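Local coordinates for RagB/SusD domain protein (PDB 5J90) that binds chitin and, as a SusD-like outer-membrane lipoprotein, probably helps pass captured chitin fragments to a partner transporter, at residues A[69-74]-A[82-87]; A[468-473]-A[491-496]; A[48-53]-A[256-261]; A[39-44]-A[429-434]. One frame throughout, in Å; residues are numbered along the deposited sequence.

In the fold
Interactions 3 and 4 lie in the buried part of this helix-rich chain, interaction 1 is a surface contact, and interaction 2 is partly buried. Helix 46-54 ties three of them together: it supplies one side of interaction 3, its Gln53 binds Glu431 of interaction 4, and its Leu51 packs on Trp85 of interaction 1. Interactions 1 and 2 meet through Asp83 and Asn469. The chemistry follows the setting: at the surface a carboxylate, an amide and two waters share the work with an aromatic pair. Interaction 2 turns on one aspartate, interaction 3 is apolar packing around an isoleucine, and interaction 4 is a buried polar cluster with a single bridging water.

Interaction 1 (A[69-74]-A[82-87]); sequences GFESGV and LDNWNG
The N-terminal turn of helix 83-108 is gripped by the preceding loop, where Phe70 and Glu71 meet Leu82, Asn84 and Trp85. Phe70 and Trp85 form an offset edge-to-face pair, with ring planes at 89° and the indole edge directed at the phenyl face. Phe70 CB adds a tight touch at the indole edge, 3.6 Å from Trp85 CZ2. Glu71, in the one of its two conformers described here, runs out extended and its carboxyl end meets Leu82 head-on, with Glu71 CD 3.7 Å from Leu82 CD1. That same methyl sits over the centre of one indole face, with the carboxylate alongside it. Asn84 ND2 donates to the syn side of Glu71 OE2 at 3.2 Å, fairly straight at 158°. One water donates a hydrogen bond to Glu71 OE2 (2.8 Å) and accepts from Trp85 NE1 (2.9 Å); another donates to both Glu71 OE1 (2.8 Å) and Asn84 OD1 (2.7 Å). Both carboxylate oxygens are therefore engaged in this conformer. Leu51 of helix 46-54 packs against the opposite face of the indole from Leu82. An edge-to-face pair thus joins a surface loop to a helix start, with Leu82 at the N-cap, in the SusD-like fold.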
loop_
_atom_site.group_PDB
_atom_site.type_symbol
_atom_site.label_atom_id
_atom_site.label_comp_id
_atom_site.label_asym_id
_atom_site.label_seq_id
_atom_site.Cartn_x
_atom_site.Cartn_y
_atom_site.Cartn_z
ATOM N N GLY A 69 -33.469 3.609 7.005
ATOM C CA GLY A 69 -33.104 2.830 5.834
ATOM C C GLY A 69 -33.056 3.654 4.561
ATOM O O GLY A 69 -33.792 3.388 3.609
ATOM N N PHE A 70 -32.182 4.658 4.536
ATOM C CA PHE A 70 -32.055 5.533 3.376
ATOM C C PHE A 70 -31.838 4.739 2.098
ATOM O O PHE A 70 -31.063 3.783 2.087
ATOM C CB PHE A 70 -30.853 6.464 3.537
ATOM C CG PHE A 70 -30.927 7.376 4.724
ATOM C CD1 PHE A 70 -30.126 7.149 5.837
ATOM C CD2 PHE A 70 -31.760 8.484 4.721
ATOM C CE1 PHE A 70 -30.172 8.003 6.926
ATOM C CE2 PHE A 70 -31.807 9.337 5.810
ATOM C CZ PHE A 70 -31.010 9.092 6.912
ATOM N N GLU A 71 -32.505 5.154 1.022
ATOM C CA GLU A 71 -32.362 4.522 -0.290
ATOM C C GLU A 71 -32.473 2.999 -0.198
ATOM O O GLU A 71 -31.616 2.262 -0.682
ATOM C CB GLU A 71 -31.062 4.967 -0.989
ATOM C CG GLU A 71 -30.956 6.490 -1.158
ATOM C CD GLU A 71 -30.130 6.933 -2.368
ATOM O OE1 GLU A 71 -29.671 6.077 -3.158
ATOM O OE2 GLU A 71 -29.954 8.160 -2.529
ATOM N N SER A 72 -33.558 2.542 0.429
ATOM C CA SER A 72 -33.838 1.113 0.581
ATOM C C SER A 72 -32.745 0.340 1.317
ATOM O O SER A 72 -32.636 -0.877 1.177
ATOM C CB SER A 72 -34.102 0.464 -0.785
ATOM O OG SER A 72 -35.162 1.126 -1.458
ATOM N N GLY A 73 -31.939 1.043 2.106
ATOM C CA GLY A 73 -30.898 0.400 2.893
ATOM C C GLY A 73 -29.616 0.111 2.127
ATOM O O GLY A 73 -28.726 -0.584 2.630
ATOM N N VAL A 74 -29.536 0.630 0.907
ATOM C CA VAL A 74 -28.362 0.470 0.061
ATOM C C VAL A 74 -27.659 1.820 0.026
ATOM O O VAL A 74 -28.030 2.717 -0.721
ATOM C CB VAL A 74 -28.777 0.003 -1.360
ATOM C CG1 VAL A 74 -27.574 -0.115 -2.285
ATOM C CG2 VAL A 74 -29.530 -1.323 -1.272
ATOM N N LEU A 82 -22.528 6.377 -1.976
ATOM C CA LEU A 82 -23.497 7.173 -2.733
ATOM C C LEU A 82 -22.892 8.496 -3.179
ATOM O O LEU A 82 -22.622 9.378 -2.357
ATOM C CB LEU A 82 -24.776 7.400 -1.918
ATOM C CG LEU A 82 -25.531 6.130 -1.505
ATOM C CD1 LEU A 82 -26.828 6.484 -0.782
ATOM C CD2 LEU A 82 -25.824 5.216 -2.700
ATOM N N ASP A 83 -22.665 8.628 -4.483
ATOM C CA ASP A 83 -22.010 9.820 -5.019
ATOM C C ASP A 83 -22.801 11.091 -4.723
ATOM O O ASP A 83 -22.220 12.163 -4.554
ATOM C CB ASP A 83 -21.795 9.699 -6.529
ATOM C CG ASP A 83 -20.735 8.670 -6.901
ATOM O OD1 ASP A 83 -20.218 7.944 -6.017
ATOM O OD2 ASP A 83 -20.433 8.569 -8.109
ATOM N N ASN A 84 -24.126 10.965 -4.663
ATOM C CA ASN A 84 -24.981 12.112 -4.381
ATOM C C ASN A 84 -24.843 12.602 -2.937
ATOM O O ASN A 84 -25.117 13.760 -2.636
ATOM C CB ASN A 84 -26.448 11.813 -4.729
ATOM C CG ASN A 84 -26.940 10.505 -4.138
ATOM O OD1 ASN A 84 -26.333 9.451 -4.335
ATOM N ND2 ASN A 84 -28.061 10.561 -3.420
ATOM N N TRP A 85 -24.392 11.722 -2.048
ATOM C CA TRP A 85 -24.087 12.118 -0.671
ATOM C C TRP A 85 -22.666 12.662 -0.550
ATOM O O TRP A 85 -22.432 13.733 0.010
ATOM C CB TRP A 85 -24.208 10.920 0.270
ATOM C CG TRP A 85 -25.606 10.425 0.523
ATOM C CD1 TRP A 85 -26.766 10.838 -0.083
ATOM C CD2 TRP A 85 -25.979 9.414 1.462
ATOM N NE1 TRP A 85 -27.838 10.140 0.439
ATOM C CE2 TRP A 85 -27.381 9.262 1.388
ATOM C CE3 TRP A 85 -25.263 8.624 2.369
ATOM C CZ2 TRP A 85 -28.074 8.348 2.181
ATOM C CZ3 TRP A 85 -25.950 7.720 3.157
ATOM C CH2 TRP A 85 -27.347 7.589 3.060
ATOM N N ASN A 86 -21.718 11.905 -1.091
ATOM C CA ASN A 86 -20.310 12.125 -0.778
ATOM C C ASN A 86 -19.684 13.309 -1.499
ATOM O O ASN A 86 -18.657 13.839 -1.071
ATOM C CB ASN A 86 -19.520 10.834 -1.000
ATOM C CG ASN A 86 -20.009 9.706 -0.115
ATOM O OD1 ASN A 86 -20.414 9.941 1.028
ATOM N ND2 ASN A 86 -19.994 8.485 -0.633
ATOM N N GLY A 87 -20.307 13.751 -2.586
ATOM C CA GLY A 87 -19.848 14.941 -3.275
ATOM C C GLY A 87 -19.833 16.176 -2.392
ATOM O O GLY A 87 -19.016 17.070 -2.590
HETATM O O HOH W 1 -30.503 10.248 -0.679
HETATM O O HOH W 2 -27.977 7.388 -4.986
#

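Interaction 2 (A[468-473]-A[491-496])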
loop_
_atom_site.group_PDB
_atom_site.type_symbol
_atom_site.label_atom_id
_atom_site.label_comp_id
_atom_site.label_asym_id
_atom_site.label_seq_id
_atom_site.Cartn_x
_atom_site.Cartn_y
_atom_site.Cartn_z
ATOM N N ILE A 468 -13.138 7.277 0.022
ATOM C CA ILE A 468 -14.284 7.603 -0.822
ATOM C C ILE A 468 -13.777 7.883 -2.236
ATOM O O ILE A 468 -12.689 8.436 -2.434
ATOM C CB ILE A 468 -15.103 8.780 -0.236
ATOM C CG1 ILE A 468 -15.623 8.383 1.148
ATOM C CG2 ILE A 468 -16.254 9.181 -1.173
ATOM C CD1 ILE A 468 -16.445 9.462 1.855
ATOM N N ASN A 469 -14.573 7.473 -3.221
ATOM C CA ASN A 469 -14.232 7.665 -4.632
ATOM C C ASN A 469 -14.347 9.121 -5.086
ATOM O O ASN A 469 -15.088 9.912 -4.485
ATOM C CB ASN A 469 -15.079 6.745 -5.525
ATOM C CG ASN A 469 -16.568 6.949 -5.323
ATOM O OD1 ASN A 469 -17.086 6.796 -4.212
ATOM N ND2 ASN A 469 -17.265 7.315 -6.396
ATOM N N PHE A 470 -13.608 9.475 -6.128
ATOM C CA PHE A 470 -13.587 10.857 -6.610
ATOM C C PHE A 470 -15.000 11.316 -7.005
ATOM O O PHE A 470 -15.830 10.510 -7.442
ATOM C CB PHE A 470 -12.585 11.007 -7.762
ATOM C CG PHE A 470 -11.155 10.732 -7.364
ATOM C CD1 PHE A 470 -10.587 11.352 -6.264
ATOM C CD2 PHE A 470 -10.374 9.850 -8.105
ATOM C CE1 PHE A 470 -9.254 11.103 -5.908
ATOM C CE2 PHE A 470 -9.057 9.586 -7.756
ATOM C CZ PHE A 470 -8.492 10.209 -6.668
ATOM N N VAL A 471 -15.270 12.607 -6.836
ATOM C CA VAL A 471 -16.655 13.093 -6.822
ATOM C C VAL A 471 -17.216 13.528 -8.184
ATOM O O VAL A 471 -16.473 13.805 -9.143
ATOM C CB VAL A 471 -16.840 14.232 -5.783
ATOM C CG1 VAL A 471 -16.357 13.778 -4.410
ATOM C CG2 VAL A 471 -16.121 15.494 -6.224
ATOM N N GLN A 472 -18.544 13.606 -8.233
ATOM C CA GLN A 472 -19.262 13.882 -9.475
ATOM C C GLN A 472 -18.928 15.229 -10.079
ATOM O O GLN A 472 -18.794 15.339 -11.294
ATOM C CB GLN A 472 -20.772 13.816 -9.247
ATOM C CG GLN A 472 -21.302 12.440 -8.969
ATOM C CD GLN A 472 -22.793 12.462 -8.662
ATOM O OE1 GLN A 472 -23.304 13.414 -8.067
ATOM N NE2 GLN A 472 -23.481 11.413 -9.054
ATOM N N SER A 473 -18.810 16.259 -9.252
ATOM C CA SER A 473 -18.541 17.590 -9.784
ATOM C C SER A 473 -17.195 17.610 -10.497
ATOM O O SER A 473 -17.002 18.337 -11.478
ATOM C CB SER A 473 -18.580 18.651 -8.688
ATOM O OG SER A 473 -17.497 18.451 -7.784
ATOM N N GLY A 491 -4.674 2.505 -8.403
ATOM C CA GLY A 491 -5.598 1.393 -8.505
ATOM C C GLY A 491 -6.999 1.901 -8.749
ATOM O O GLY A 491 -7.191 3.096 -8.962
ATOM N N PRO A 492 -7.988 1.001 -8.718
ATOM C CA PRO A 492 -9.379 1.362 -9.020
ATOM C C PRO A 492 -9.940 2.450 -8.106
ATOM O O PRO A 492 -9.703 2.461 -6.895
ATOM C CB PRO A 492 -10.135 0.040 -8.822
ATOM C CG PRO A 492 -9.102 -1.016 -9.102
ATOM C CD PRO A 492 -7.815 -0.453 -8.549
ATOM N N ASP A 493 -10.706 3.354 -8.695
ATOM C CA ASP A 493 -11.283 4.472 -7.954
ATOM C C ASP A 493 -12.572 4.025 -7.270
ATOM O O ASP A 493 -13.682 4.328 -7.724
ATOM C CB ASP A 493 -11.538 5.638 -8.913
ATOM C CG ASP A 493 -12.177 6.847 -8.239
ATOM O OD1 ASP A 493 -12.050 7.032 -7.005
ATOM O OD2 ASP A 493 -12.814 7.634 -8.975
ATOM N N ASN A 494 -12.415 3.270 -6.188
ATOM C CA ASN A 494 -13.545 2.827 -5.383
ATOM C C ASN A 494 -13.153 2.838 -3.907
ATOM O O ASN A 494 -12.035 3.213 -3.565
ATOM C CB ASN A 494 -14.067 1.456 -5.843
ATOM C CG ASN A 494 -13.055 0.346 -5.674
ATOM O OD1 ASN A 494 -12.355 0.263 -4.671
ATOM N ND2 ASN A 494 -12.983 -0.531 -6.668
ATOM N N GLY A 495 -14.063 2.410 -3.041
ATOM C CA GLY A 495 -13.867 2.550 -1.609
ATOM C C GLY A 495 -12.967 1.519 -0.961
ATOM O O GLY A 495 -12.646 1.654 0.226
ATOM N N GLY A 496 -12.552 0.492 -1.702
ATOM C CA GLY A 496 -11.678 -0.528 -1.154
ATOM C C GLY A 496 -10.200 -0.284 -1.391
ATOM O O GLY A 496 -9.358 -0.922 -0.768
#
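Remarkably, Asp493, the centre of this contact, brings its carboxylate close to an aromatic ring while it binds that residue's own backbone. Asp493 OD1 accepts through its syn lone pair from Phe470 N, at 3.0 Å and 162°. Asp493 OD2 comes obliquely to Phe470 CD2, 3.4 Å away, and ring and carboxylate planes stand 42° apart. Asp493 reaches across because its CG lies anti to its own N (chi1 178°), while its backbone forms the centre of an inverse gamma turn. Beside the bond, Asn469 CB comes within 3.4 Å of Asp493 OD1, so this oxygen is closely wrapped. Arg467 adds a salt bridge to Asp493 OD1 and a cation-pi contact with Phe470, which probably offsets the charge beside the ring. Further along, Asn494 OD1 accepts from Gly496 N at 3.0 Å, an Asx turn that shapes the loop from Asn494 to Gly496. The loop that follows helix 479-489 is thus fastened to the lead-in of helix 472-477, where Asn469 ND2 binds Asp83 of helix 83-108 and Ile468 and Val471 pack on helices 83-108 and 113-134.

Interaction 3 (A[48-53]-A[256-261]); sequences VYQLQQ and ATISSS
Ile258 is the residue of 256-261 that meets Tyr49 and Gln50 of helix 46-54. Just before it, Thr257 packs against Trp262 of the following loop, which Gln50 also touches, so both segments touch that tryptophan. Next comes Ile258 itself, whose CA lies 7.2 Å from the CA of Gln50. Its CG1 is anti to the carbonyl carbon (chi1 -60°) and the chain continues nearly straight (chi2 166°), which carries CD1 out to the facing helix. There Ile258 CD1 meets the rim of the phenol ring, in its plane, 3.7 Å from Tyr49 CD2. The same methyl lies 3.8 Å from Gln50 CB, and so is lodged between the two consecutive side chains. The other branch, Ile258 CG2, approaches Gln50 NE2 at 3.9 Å, a van der Waals contact with the amide nitrogen. The polar ends are bonded elsewhere, Tyr49 OH to Asp58 and Gln50 NE2 to the carboxylate of Asp264. Asp264 also makes a backbone hydrogen bond with Ile258, so one residue is tied to both sides of the contact. Past the isoleucine, Ser259 OG is hydrogen-bonded to Arg266 and to Ile318 N, tying the turn to chain beyond the helix, and the turn closes with Ser261 N donating to Thr257 O at 3.0 Å. This is simple buried helix-to-helix packing, in which one branched side chain joins two short helices far apart in the sequence of a SusD-like fold.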
loop_
_atom_site.group_PDB
_atom_site.type_symbol
_atom_site.label_atom_id
_atom_site.label_comp_id
_atom_site.label_asym_id
_atom_site.label_seq_id
_atom_site.Cartn_x
_atom_site.Cartn_y
_atom_site.Cartn_z
ATOM N N VAL A 48 -26.427 19.612 5.485
ATOM C CA VAL A 48 -25.126 19.517 4.829
ATOM C C VAL A 48 -24.125 18.767 5.713
ATOM O O VAL A 48 -23.404 17.907 5.211
ATOM C CB VAL A 48 -24.567 20.882 4.379
ATOM C CG1 VAL A 48 -23.157 20.717 3.824
ATOM C CG2 VAL A 48 -25.479 21.505 3.310
ATOM N N TYR A 49 -24.073 19.061 7.016
ATOM C CA TYR A 49 -23.206 18.271 7.897
ATOM C C TYR A 49 -23.538 16.780 7.799
ATOM O O TYR A 49 -22.642 15.924 7.773
ATOM C CB TYR A 49 -23.265 18.726 9.373
ATOM C CG TYR A 49 -22.404 17.796 10.205
ATOM C CD1 TYR A 49 -21.040 18.011 10.319
ATOM C CD2 TYR A 49 -22.933 16.649 10.780
ATOM C CE1 TYR A 49 -20.231 17.132 11.019
ATOM C CE2 TYR A 49 -22.134 15.763 11.477
ATOM C CZ TYR A 49 -20.779 16.011 11.594
ATOM O OH TYR A 49 -19.981 15.115 12.279
ATOM N N GLN A 50 -24.826 16.459 7.770
ATOM C CA GLN A 50 -25.245 15.074 7.708
ATOM C C GLN A 50 -24.594 14.368 6.515
ATOM O O GLN A 50 -24.217 13.204 6.621
ATOM C CB GLN A 50 -26.776 14.988 7.615
ATOM C CG GLN A 50 -27.316 13.584 7.759
ATOM C CD GLN A 50 -28.823 13.533 7.673
ATOM O OE1 GLN A 50 -29.444 14.311 6.942
ATOM N NE2 GLN A 50 -29.420 12.611 8.408
ATOM N N LEU A 51 -24.452 15.071 5.390
ATOM C CA LEU A 51 -23.840 14.479 4.192
ATOM C C LEU A 51 -22.308 14.592 4.185
ATOM O O LEU A 51 -21.611 13.707 3.688
ATOM C CB LEU A 51 -24.428 15.109 2.922
ATOM C CG LEU A 51 -25.935 14.899 2.763
ATOM C CD1 LEU A 51 -26.436 15.719 1.584
ATOM C CD2 LEU A 51 -26.245 13.432 2.562
ATOM N N GLN A 52 -21.787 15.678 4.745
ATOM C CA GLN A 52 -20.348 15.899 4.777
ATOM C C GLN A 52 -19.638 14.902 5.675
ATOM O O GLN A 52 -18.549 14.433 5.334
ATOM C CB GLN A 52 -20.040 17.310 5.269
ATOM C CG GLN A 52 -18.559 17.640 5.167
ATOM C CD GLN A 52 -18.080 18.598 6.241
ATOM O OE1 GLN A 52 -18.761 18.818 7.248
ATOM N NE2 GLN A 52 -16.902 19.173 6.031
ATOM N N GLN A 53 -20.234 14.587 6.826
ATOM C CA GLN A 53 -19.583 13.692 7.772
ATOM C C GLN A 53 -20.545 12.726 8.467
ATOM O O GLN A 53 -20.172 11.604 8.805
ATOM C CB GLN A 53 -18.780 14.500 8.801
ATOM C CG GLN A 53 -17.982 13.610 9.738
ATOM C CD GLN A 53 -16.981 14.354 10.626
ATOM O OE1 GLN A 53 -16.364 15.356 10.241
ATOM N NE2 GLN A 53 -16.815 13.845 11.831
ATOM N N ALA A 256 -26.855 17.857 17.077
ATOM C CA ALA A 256 -27.977 17.986 18.009
ATOM C C ALA A 256 -29.314 17.906 17.269
ATOM O O ALA A 256 -30.249 17.249 17.734
ATOM C CB ALA A 256 -27.865 19.286 18.790
ATOM N N THR A 257 -29.393 18.555 16.113
ATOM C CA THR A 257 -30.599 18.527 15.283
ATOM C C THR A 257 -30.788 17.168 14.611
ATOM O O THR A 257 -31.873 16.587 14.659
ATOM C CB THR A 257 -30.540 19.629 14.215
ATOM O OG1 THR A 257 -30.545 20.908 14.859
ATOM C CG2 THR A 257 -31.727 19.538 13.257
ATOM N N ILE A 258 -29.737 16.669 13.963
ATOM C CA ILE A 258 -29.790 15.377 13.281
ATOM C C ILE A 258 -30.256 14.279 14.229
ATOM O O ILE A 258 -31.067 13.416 13.861
ATOM C CB ILE A 258 -28.421 15.028 12.670
ATOM C CG1 ILE A 258 -28.034 16.106 11.657
ATOM C CG2 ILE A 258 -28.466 13.658 12.021
ATOM C CD1 ILE A 258 -26.567 16.038 11.239
ATOM N N SER A 259 -29.774 14.332 15.467
ATOM C CA SER A 259 -30.179 13.367 16.483
ATOM C C SER A 259 -31.549 13.684 17.110
ATOM O O SER A 259 -32.521 12.967 16.877
ATOM C CB SER A 259 -29.111 13.254 17.574
ATOM O OG SER A 259 -29.495 12.300 18.545
ATOM N N SER A 260 -31.619 14.754 17.895
ATOM C CA SER A 260 -32.812 15.034 18.695
ATOM C C SER A 260 -34.050 15.389 17.878
ATOM O O SER A 260 -35.160 14.994 18.245
ATOM C CB SER A 260 -32.530 16.138 19.714
ATOM O OG SER A 260 -31.600 15.692 20.687
ATOM N N SER A 261 -33.881 16.137 16.794
ATOM C CA SER A 261 -35.036 16.566 16.003
ATOM C C SER A 261 -35.451 15.550 14.947
ATOM O O SER A 261 -36.639 15.252 14.792
ATOM C CB SER A 261 -34.770 17.915 15.340
ATOM O OG SER A 261 -34.437 18.894 16.305
#

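Interaction 4 (A[39-44]-A[429-434])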
loop_
_atom_site.group_PDB
_atom_site.type_symbol
_atom_site.label_atom_id
_atom_site.label_comp_id
_atom_site.label_asym_id
_atom_site.label_seq_id
_atom_site.Cartn_x
_atom_site.Cartn_y
_atom_site.Cartn_z
ATOM N N ASN A 39 -16.642 25.722 8.289
ATOM C CA ASN A 39 -16.792 24.646 7.301
ATOM C C ASN A 39 -15.745 23.546 7.335
ATOM O O ASN A 39 -15.662 22.758 6.403
ATOM C CB ASN A 39 -16.924 25.209 5.880
ATOM C CG ASN A 39 -18.217 25.979 5.680
ATOM O OD1 ASN A 39 -19.274 25.392 5.420
ATOM N ND2 ASN A 39 -18.146 27.294 5.814
ATOM N N ILE A 40 -14.944 23.481 8.391
ATOM C CA ILE A 40 -14.118 22.291 8.610
ATOM C C ILE A 40 -15.080 21.135 8.856
ATOM O O ILE A 40 -15.068 20.130 8.136
ATOM C CB ILE A 40 -13.138 22.485 9.776
ATOM C CG1 ILE A 40 -12.151 23.599 9.426
ATOM C CG2 ILE A 40 -12.409 21.173 10.109
ATOM C CD1 ILE A 40 -11.485 24.214 10.635
ATOM N N GLN A 41 -15.933 21.290 9.867
ATOM C CA GLN A 41 -17.216 20.605 9.898
ATOM C C GLN A 41 -18.260 21.644 9.533
ATOM O O GLN A 41 -18.310 22.714 10.145
ATOM C CB GLN A 41 -17.512 20.031 11.284
ATOM C CG GLN A 41 -16.596 18.889 11.637
ATOM C CD GLN A 41 -17.028 18.179 12.897
ATOM O OE1 GLN A 41 -17.670 18.764 13.772
ATOM N NE2 GLN A 41 -16.689 16.904 12.997
ATOM N N VAL A 42 -19.077 21.362 8.526
ATOM C CA VAL A 42 -20.077 22.340 8.106
ATOM C C VAL A 42 -21.114 22.542 9.203
ATOM O O VAL A 42 -21.851 21.625 9.555
ATOM C CB VAL A 42 -20.750 21.936 6.787
ATOM C CG1 VAL A 42 -21.893 22.897 6.463
ATOM C CG2 VAL A 42 -19.718 21.919 5.665
ATOM N N LEU A 43 -21.151 23.746 9.764
ATOM C CA LEU A 43 -22.005 23.988 10.918
ATOM C C LEU A 43 -23.452 24.217 10.523
ATOM O O LEU A 43 -24.366 23.887 11.287
ATOM C CB LEU A 43 -21.469 25.160 11.740
ATOM C CG LEU A 43 -20.087 24.932 12.347
ATOM C CD1 LEU A 43 -19.716 26.093 13.259
ATOM C CD2 LEU A 43 -20.009 23.606 13.094
ATOM N N THR A 44 -23.661 24.776 9.335
ATOM C CA THR A 44 -25.008 25.036 8.841
ATOM C C THR A 44 -25.020 25.037 7.312
ATOM O O THR A 44 -24.053 25.446 6.682
ATOM C CB THR A 44 -25.542 26.385 9.386
ATOM O OG1 THR A 44 -26.965 26.454 9.201
ATOM C CG2 THR A 44 -24.881 27.553 8.679
ATOM N N PHE A 429 -14.788 11.250 20.788
ATOM C CA PHE A 429 -16.202 11.340 20.442
ATOM C C PHE A 429 -16.652 12.793 20.582
ATOM O O PHE A 429 -16.257 13.464 21.542
ATOM C CB PHE A 429 -17.014 10.429 21.370
ATOM C CG PHE A 429 -18.488 10.432 21.077
ATOM C CD1 PHE A 429 -19.347 11.268 21.786
ATOM C CD2 PHE A 429 -19.016 9.608 20.095
ATOM C CE1 PHE A 429 -20.705 11.283 21.514
ATOM C CE2 PHE A 429 -20.377 9.621 19.819
ATOM C CZ PHE A 429 -21.219 10.463 20.534
ATOM N N PRO A 430 -17.485 13.293 19.645
ATOM C CA PRO A 430 -18.151 12.649 18.506
ATOM C C PRO A 430 -17.463 12.888 17.149
ATOM O O PRO A 430 -18.118 12.798 16.104
ATOM C CB PRO A 430 -19.510 13.352 18.500
ATOM C CG PRO A 430 -19.151 14.763 18.844
ATOM C CD PRO A 430 -17.981 14.671 19.829
ATOM N N GLU A 431 -16.168 13.191 17.157
ATOM C CA GLU A 431 -15.467 13.553 15.915
ATOM C C GLU A 431 -15.015 12.315 15.110
ATOM O O GLU A 431 -13.881 11.837 15.214
ATOM C CB GLU A 431 -14.297 14.494 16.225
ATOM C CG GLU A 431 -13.921 15.434 15.083
ATOM C CD GLU A 431 -13.500 14.686 13.828
ATOM O OE1 GLU A 431 -12.312 14.297 13.727
ATOM O OE2 GLU A 431 -14.357 14.468 12.948
ATOM N N GLY A 432 -15.923 11.812 14.289
ATOM C CA GLY A 432 -15.724 10.535 13.635
ATOM C C GLY A 432 -14.614 10.456 12.606
ATOM O O GLY A 432 -14.093 9.370 12.374
ATOM N N GLN A 433 -14.240 11.576 11.997
ATOM C CA GLN A 433 -13.238 11.539 10.934
ATOM C C GLN A 433 -11.870 11.077 11.443
ATOM O O GLN A 433 -11.265 10.179 10.859
ATOM C CB GLN A 433 -13.155 12.900 10.237
ATOM C CG GLN A 433 -12.084 12.998 9.147
ATOM C CD GLN A 433 -12.358 12.124 7.929
ATOM O OE1 GLN A 433 -13.501 11.733 7.649
ATOM N NE2 GLN A 433 -11.299 11.818 7.191
ATOM N N GLU A 434 -11.393 11.656 12.539
ATOM C CA GLU A 434 -10.110 11.235 13.075
ATOM C C GLU A 434 -10.168 9.780 13.538
ATOM O O GLU A 434 -9.227 9.026 13.339
ATOM C CB GLU A 434 -9.681 12.156 14.212
ATOM C CG GLU A 434 -8.281 11.855 14.754
ATOM C CD GLU A 434 -7.196 11.872 13.689
ATOM O OE1 GLU A 434 -7.364 12.522 12.634
ATOM O OE2 GLU A 434 -6.144 11.239 13.912
HETATM O O HOH W 3 -18.460 15.109 14.599
#
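Two differently shaped chains bring Gln41 and Glu431 together: Gln41 runs extended from CG onward (chi2 -171°), whereas Glu431 leaves with CG anti to its N and then bends sharply (chi2 -60°), folding its carboxylate back over the start of its own helix. The amide and carboxylate planes are turned 76° against each other. Gln41 NE2 stands 3.4 Å from Glu431 OE2, a long separation, and 3.8 Å from Glu431 CG, so the amide nitrogen rests beside the bend of the glutamate. A clearer link runs through a water, which accepts from Gln41 NE2 at 3.0 Å and donates to Pro430 O at 2.8 Å. The carboxylate itself has work to do at the helix start. As the N-cap residue, Glu431 takes Glu434 N on OE1 at 3.0 Å, on the syn side but tilted out of the carboxylate plane, and Gln433 N on OE2 at 3.0 Å, met from above that plane. These two bonds fix its rotation, and the helix N-terminus would probably help stabilise its negative charge. Outside the segments, Glu431 OE2 also accepts from Gln53 NE2. Through its OE1, Gln53 also accepts a weak bond from Gln41 NE2, so one amide serves both sides. Just before the cap, a cis peptide bond leads into Pro430, which places its CB over the face of Phe429. The contact thus joins the loop between helices 33-37 and 46-54 to the start of helix 432-442, with Gln53 of helix 46-54 beside it and Arg129 of helix 113-134 packing against Gln41 and Gln433.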